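Local coordinates for glutathione s-transferase S2 (Nilaparvata lugens, PDB 5H5L), which probably conjugates glutathione to electrophilic substrates as a sigma-class glutathione S-transferase, and is also named a prostaglandin D synthase, at residues 16-21 against 52-57; 45-50 against 60-65. One frame throughout, in Å; residues are numbered along the deposited sequence. Where two conformers were deposited one is given.

Contact 1. Residues 16-21 against 52-57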
loop_
_atom_site.group_PDB
_atom_site.type_symbol
_atom_site.label_atom_id
_atom_site.label_comp_id
_atom_site.label_asym_id
_atom_site.label_seq_id
_atom_site.Cartn_x
_atom_site.Cartn_y
_atom_site.Cartn_z
ATOM N N GLU B 16 -3.324 -3.588 15.331
ATOM C CA GLU B 16 -4.704 -3.398 15.784
ATOM C C GLU B 16 -5.726 -3.534 14.674
ATOM O O GLU B 16 -6.777 -4.159 14.911
ATOM C CB GLU B 16 -4.832 -2.022 16.455
ATOM C CG GLU B 16 -6.024 -1.885 17.405
ATOM C CD GLU B 16 -5.901 -2.763 18.647
ATOM O OE1 GLU B 16 -4.776 -3.255 18.896
ATOM O OE2 GLU B 16 -6.920 -2.961 19.361
ATOM N N PRO B 17 -5.499 -3.025 13.466
ATOM C CA PRO B 17 -6.467 -3.285 12.406
ATOM C C PRO B 17 -6.722 -4.758 12.202
ATOM O O PRO B 17 -7.870 -5.152 11.964
ATOM C CB PRO B 17 -5.837 -2.614 11.179
ATOM C CG PRO B 17 -4.526 -2.201 11.555
ATOM C CD PRO B 17 -4.418 -2.132 13.016
ATOM N N ILE B 18 -5.697 -5.602 12.333
ATOM C CA ILE B 18 -5.927 -7.029 12.150
ATOM C C ILE B 18 -6.689 -7.605 13.340
ATOM O O ILE B 18 -7.626 -8.398 13.177
ATOM C CB ILE B 18 -4.583 -7.745 11.924
ATOM C CG1 ILE B 18 -3.904 -7.231 10.646
ATOM C CG2 ILE B 18 -4.804 -9.246 11.804
ATOM C CD1 ILE B 18 -2.448 -7.541 10.548
ATOM N N ARG B 19 -6.325 -7.192 14.558
ATOM C CA ARG B 19 -7.084 -7.636 15.729
ATOM C C ARG B 19 -8.549 -7.225 15.629
ATOM O O ARG B 19 -9.453 -8.022 15.928
ATOM C CB ARG B 19 -6.453 -7.076 17.009
ATOM C CG ARG B 19 -5.024 -7.549 17.303
ATOM C CD ARG B 19 -4.359 -6.697 18.386
ATOM N NE ARG B 19 -2.967 -7.048 18.668
ATOM C CZ ARG B 19 -1.988 -6.172 18.839
ATOM N NH1 ARG B 19 -2.215 -4.865 18.742
ATOM N NH2 ARG B 19 -0.757 -6.598 19.088
ATOM N N TRP B 20 -8.816 -5.980 15.213
ATOM C CA TRP B 20 -10.206 -5.558 15.085
ATOM C C TRP B 20 -10.928 -6.360 14.024
ATOM O O TRP B 20 -12.090 -6.723 14.207
ATOM C CB TRP B 20 -10.330 -4.063 14.749
ATOM C CG TRP B 20 -9.984 -3.129 15.882
ATOM C CD1 TRP B 20 -9.273 -3.433 16.999
ATOM C CD2 TRP B 20 -10.337 -1.734 16.000
ATOM N NE1 TRP B 20 -9.151 -2.320 17.804
ATOM C CE2 TRP B 20 -9.793 -1.268 17.208
ATOM C CE3 TRP B 20 -11.041 -0.839 15.192
ATOM C CZ2 TRP B 20 -9.929 0.032 17.630
ATOM C CZ3 TRP B 20 -11.180 0.465 15.619
ATOM C CH2 TRP B 20 -10.644 0.880 16.835
ATOM N N MET B 21 -10.281 -6.616 12.882
ATOM C CA MET B 21 -10.943 -7.387 11.827
ATOM C C MET B 21 -11.233 -8.813 12.286
ATOM O O MET B 21 -12.304 -9.368 12.001
ATOM C CB MET B 21 -10.083 -7.395 10.561
ATOM C CG MET B 21 -10.090 -6.078 9.771
ATOM S SD MET B 21 -11.727 -5.506 9.353
ATOM C CE MET B 21 -12.347 -6.840 8.411
ATOM N N PRO B 52 3.245 -6.401 11.547
ATOM C CA PRO B 52 2.592 -7.678 11.843
ATOM C C PRO B 52 2.820 -8.823 10.894
ATOM O O PRO B 52 3.042 -8.611 9.702
ATOM C CB PRO B 52 1.106 -7.310 11.794
ATOM C CG PRO B 52 1.052 -6.174 10.845
ATOM C CD PRO B 52 2.270 -5.382 11.135
ATOM N N VAL B 53 2.691 -10.024 11.451
ATOM C CA VAL B 53 2.616 -11.292 10.719
ATOM C C VAL B 53 1.367 -12.010 11.185
ATOM O O VAL B 53 1.161 -12.190 12.389
ATOM C CB VAL B 53 3.872 -12.161 10.955
ATOM C CG1 VAL B 53 3.759 -13.475 10.275
ATOM C CG2 VAL B 53 5.118 -11.402 10.515
ATOM N N LEU B 54 0.534 -12.434 10.254
ATOM C CA LEU B 54 -0.608 -13.265 10.583
ATOM C C LEU B 54 -0.350 -14.650 10.006
ATOM O O LEU B 54 -0.170 -14.796 8.788
ATOM C CB LEU B 54 -1.906 -12.710 10.027
ATOM C CG LEU B 54 -3.160 -13.533 10.376
ATOM C CD1 LEU B 54 -3.498 -13.370 11.845
ATOM C CD2 LEU B 54 -4.307 -13.104 9.524
ATOM N N GLU B 55 -0.337 -15.654 10.875
ATOM C CA GLU B 55 -0.259 -17.040 10.439
ATOM C C GLU B 55 -1.665 -17.578 10.238
ATOM O O GLU B 55 -2.456 -17.651 11.183
ATOM C CB GLU B 55 0.544 -17.852 11.452
ATOM C CG GLU B 55 0.965 -19.249 10.985
ATOM C CD GLU B 55 1.609 -20.060 12.125
ATOM O OE1 GLU B 55 2.801 -19.860 12.397
ATOM O OE2 GLU B 55 0.882 -20.809 12.800
ATOM N N VAL B 56 -1.975 -17.954 9.001
ATOM C CA VAL B 56 -3.260 -18.510 8.610
ATOM C C VAL B 56 -3.070 -19.989 8.281
ATOM O O VAL B 56 -2.325 -20.329 7.352
ATOM C CB VAL B 56 -3.839 -17.767 7.406
ATOM C CG1 VAL B 56 -5.159 -18.332 7.036
ATOM C CG2 VAL B 56 -3.934 -16.248 7.717
ATOM N N ASP B 57 -3.753 -20.875 9.026
ATOM C CA ASP B 57 -3.596 -22.327 8.815
ATOM C C ASP B 57 -2.134 -22.704 8.662
ATOM O O ASP B 57 -1.779 -23.497 7.788
ATOM C CB ASP B 57 -4.356 -22.784 7.579
ATOM C CG ASP B 57 -5.823 -22.759 7.771
ATOM O OD1 ASP B 57 -6.267 -22.876 8.947
ATOM O OD2 ASP B 57 -6.533 -22.638 6.751
#
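I18 makes the whole of this contact from the helix side, touching P52 and L54 of the strand segment. The first residue of the helix segment, E16, takes no part across the contact. Its carboxylate serves neighbours on its own helix: OE1 of E16 takes NH1 of R19 at 3.0 Å in a salt bridge, with OE1 lying at the edge of the guanidinium and close to its plane. OE2 of E16 accepts NE1 of W20 at 2.8 Å, on the anti side of the carboxylate, somewhat out of its plane and with a bent N-H...O angle of 135°. R197 (salt bridge) and W193 (hydrogen bond) also bind OE2, so this buried oxygen has several partners.

I18 comes next, and its two branches divide the work. CG1 stands anti to the carbonyl carbon (chi1 -62°) and carries CD1 to the pyrrolidine ring of P52, where CD1 lies 3.8 Å from CG. CG2 meets CD1 of L54 more loosely, at 4.3 Å. The contact is entirely apolar and small, burying 129 Å². I67 of helix 64-75 touches both I18 and L54.

R19 touches L6 and Y8 of strand 4-9, forms a salt bridge with D31 of strand 30-34, and gives hydrogen bonds to the carbonyl oxygens of F9 and F11. W20 packs on helix 151-164.

P52 follows a cis peptide bond and lines the glutathione pocket. A helix packed on the sheet beside this cis-proline is characteristic of the thioredoxin-like N-terminal domain of glutathione S-transferases.

Contact 2. Residues 45-50 against 60-65; sequences TTPYGQ and QVCQST. With GSH (glutathione), chain E.
The loop 45-50 runs beside residues 60-62, with the CA atoms of P47 and C62 the nearest pair, 7.4 Å apart. P47 and C62 each direct their CB toward the other segment. SG of C62 is modelled 3.3 Å from CG of P47, but C62 has two conformers, so this close approach is doubtful. Q60 reaches the same proline from the strand. Its extended chain brings the amide NE2 to 3.8 Å from CG of P47, crossing the ring at a slant.

Beyond this packing the two segments meet glutathione separately. Q50 lies along the peptide, and its NE2 gives a nearly straight bond (166°) to O31 of the glycyl carboxylate at 3.0 Å. At the other end, Q63 bends at chi2 (-63°), which places OE1 2.8 Å from the glutamyl amine N1. NE2 of Q63 is held by T94 and D97 of the second subunit. S64 makes two firm bonds to the glutamyl carboxylate: backbone N to O12 at 2.9 Å, and OG to O11 at 2.7 Å. A third, from N to O11, is weak. OG of S64 also bonds to Y155. The backbone N of S64 belongs to the first turn of helix 64-75, right after the N-cap residue Q63, so the helix end probably adds favourable electrostatics for the carboxylate. This is the G-site of the glutathione S-transferase fold, completed across the dimer interface.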
loop_
_atom_site.group_PDB
_atom_site.type_symbol
_atom_site.label_atom_id
_atom_site.label_comp_id
_atom_site.label_asym_id
_atom_site.label_seq_id
_atom_site.Cartn_x
_atom_site.Cartn_y
_atom_site.Cartn_z
ATOM N N THR B 45 13.139 -13.768 12.423
ATOM C CA THR B 45 12.222 -14.885 12.175
ATOM C C THR B 45 11.045 -14.480 11.287
ATOM O O THR B 45 10.245 -15.344 10.887
ATOM C CB THR B 45 11.682 -15.400 13.507
ATOM O OG1 THR B 45 10.890 -14.361 14.118
ATOM C CG2 THR B 45 12.840 -15.773 14.461
ATOM N N THR B 46 10.930 -13.226 10.977
ATOM C CA THR B 46 9.776 -12.780 10.208
ATOM C C THR B 46 10.118 -12.758 8.721
ATOM O O THR B 46 11.298 -12.692 8.355
ATOM C CB THR B 46 9.338 -11.401 10.671
ATOM O OG1 THR B 46 10.366 -10.444 10.433
ATOM C CG2 THR B 46 9.033 -11.440 12.148
ATOM N N PRO B 47 9.109 -12.862 7.840
ATOM C CA PRO B 47 9.405 -13.003 6.399
ATOM C C PRO B 47 10.272 -11.900 5.842
ATOM O O PRO B 47 11.168 -12.173 5.046
ATOM C CB PRO B 47 8.015 -12.987 5.759
ATOM C CG PRO B 47 7.126 -13.516 6.843
ATOM C CD PRO B 47 7.657 -12.914 8.099
ATOM N N TYR B 48 10.052 -10.664 6.265
ATOM C CA TYR B 48 10.766 -9.523 5.714
ATOM C C TYR B 48 11.272 -8.595 6.814
ATOM O O TYR B 48 11.546 -7.415 6.552
ATOM C CB TYR B 48 9.874 -8.786 4.699
ATOM C CG TYR B 48 9.766 -9.538 3.383
ATOM C CD1 TYR B 48 10.655 -9.289 2.333
ATOM C CD2 TYR B 48 8.787 -10.508 3.186
ATOM C CE1 TYR B 48 10.555 -9.984 1.138
ATOM C CE2 TYR B 48 8.689 -11.200 1.951
ATOM C CZ TYR B 48 9.596 -10.949 0.962
ATOM O OH TYR B 48 9.511 -11.627 -0.245
ATOM N N GLY B 49 11.405 -9.106 8.040
ATOM C CA GLY B 49 11.984 -8.313 9.110
ATOM C C GLY B 49 11.047 -7.325 9.767
ATOM O O GLY B 49 11.513 -6.392 10.427
ATOM N N GLN B 50 9.734 -7.498 9.617
ATOM C CA GLN B 50 8.795 -6.567 10.217
ATOM C C GLN B 50 7.578 -7.336 10.691
ATOM O O GLN B 50 7.343 -8.484 10.313
ATOM C CB GLN B 50 8.399 -5.414 9.242
ATOM C CG GLN B 50 9.587 -4.465 8.895
ATOM C CD GLN B 50 9.163 -3.060 8.472
ATOM O OE1 GLN B 50 8.286 -2.886 7.625
ATOM N NE2 GLN B 50 9.806 -2.050 9.053
ATOM N N GLN B 60 2.590 -18.114 7.240
ATOM C CA GLN B 60 2.888 -16.753 7.636
ATOM C C GLN B 60 2.585 -15.787 6.488
ATOM O O GLN B 60 3.093 -15.953 5.374
ATOM C CB GLN B 60 4.359 -16.635 8.008
ATOM C CG GLN B 60 4.822 -17.288 9.322
ATOM C CD GLN B 60 6.215 -16.788 9.748
ATOM O OE1 GLN B 60 6.432 -16.429 10.904
ATOM N NE2 GLN B 60 7.149 -16.733 8.804
ATOM N N VAL B 61 1.776 -14.776 6.761
ATOM C CA VAL B 61 1.500 -13.701 5.808
ATOM C C VAL B 61 1.768 -12.375 6.499
ATOM O O VAL B 61 1.403 -12.192 7.662
ATOM C CB VAL B 61 0.052 -13.729 5.303
ATOM C CG1 VAL B 61 -0.092 -12.725 4.149
ATOM C CG2 VAL B 61 -0.343 -15.117 4.885
ATOM N N CYS B 62 2.417 -11.462 5.811
ATOM C CA CYS B 62 2.573 -10.131 6.366
ATOM C C CYS B 62 1.813 -9.114 5.524
ATOM O O CYS B 62 1.036 -9.483 4.625
ATOM C CB CYS B 62 4.035 -9.734 6.503
ATOM S SG CYS B 62 5.224 -10.902 6.044
ATOM N N GLN B 63 2.009 -7.838 5.880
ATOM C CA GLN B 63 1.399 -6.632 5.323
ATOM C C GLN B 63 0.005 -6.363 5.861
ATOM O O GLN B 63 -0.964 -7.008 5.458
ATOM C CB GLN B 63 1.387 -6.702 3.790
ATOM C CG GLN B 63 2.828 -6.688 3.277
ATOM C CD GLN B 63 3.567 -5.385 3.639
ATOM O OE1 GLN B 63 2.956 -4.345 3.898
ATOM N NE2 GLN B 63 4.883 -5.455 3.660
ATOM N N SER B 64 -0.086 -5.346 6.729
ATOM C CA SER B 64 -1.316 -5.044 7.456
ATOM C C SER B 64 -2.462 -4.734 6.503
ATOM O O SER B 64 -3.590 -5.190 6.718
ATOM C CB SER B 64 -1.096 -3.864 8.409
ATOM O OG SER B 64 -0.793 -2.677 7.694
ATOM N N THR B 65 -2.188 -3.971 5.443
ATOM C CA THR B 65 -3.255 -3.619 4.505
ATOM C C THR B 65 -3.751 -4.844 3.739
ATOM O O THR B 65 -4.966 -5.048 3.615
ATOM C CB THR B 65 -2.794 -2.536 3.525
ATOM O OG1 THR B 65 -2.331 -1.380 4.239
ATOM C CG2 THR B 65 -3.928 -2.070 2.646
HETATM N N1 GSH E . 3.971 -2.138 5.212
HETATM C CA1 GSH E . 4.087 -2.890 6.455
HETATM C C1 GSH E . 2.676 -3.184 6.992
HETATM O O11 GSH E . 1.726 -2.377 6.728
HETATM O O12 GSH E . 2.445 -4.211 7.700
HETATM C CB1 GSH E . 4.816 -2.022 7.517
HETATM C CG1 GSH E . 5.139 -2.922 8.700
HETATM C CD1 GSH E . 6.016 -2.131 9.723
HETATM O OE1 GSH E . 6.411 -1.040 9.490
HETATM N N2 GSH E . 6.343 -2.782 10.995
HETATM C CA2 GSH E . 7.141 -2.049 11.971
HETATM C C2 GSH E . 8.313 -2.913 12.396
HETATM O O2 GSH E . 8.261 -4.090 12.263
HETATM C CB2 GSH E . 6.264 -1.808 13.180
HETATM S SG2 GSH E . 4.805 -0.872 12.735
HETATM N N3 GSH E . 9.464 -2.272 13.011
HETATM C CA3 GSH E . 10.584 -3.087 13.470
HETATM C C3 GSH E . 11.730 -3.011 12.480
HETATM O O31 GSH E . 11.617 -2.369 11.410
HETATM O O32 GSH E . 12.782 -3.603 12.769
#

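Overall arrangement
Both contacts belong to the thioredoxin-like N-terminal domain, with centres 11 Å apart. They share one sheet: strands 53-56 and 59-62 are neighbours, and N of L54 probably bonds to O of V61 at 2.7 Å. Contact 1 is buried and lies nearer the centre of the chain. It joins a helix to the sheet through hydrocarbon alone. Contact 2 is only partly buried, and combines packing around P47 with polar groups that hold glutathione. The second subunit is within reach of many more residues in contact 2 than in contact 1, where it is within reach of V56 alone. The glutathione pocket links the two, with P52 in contact 1 and Q50, Q63 and S64 in contact 2.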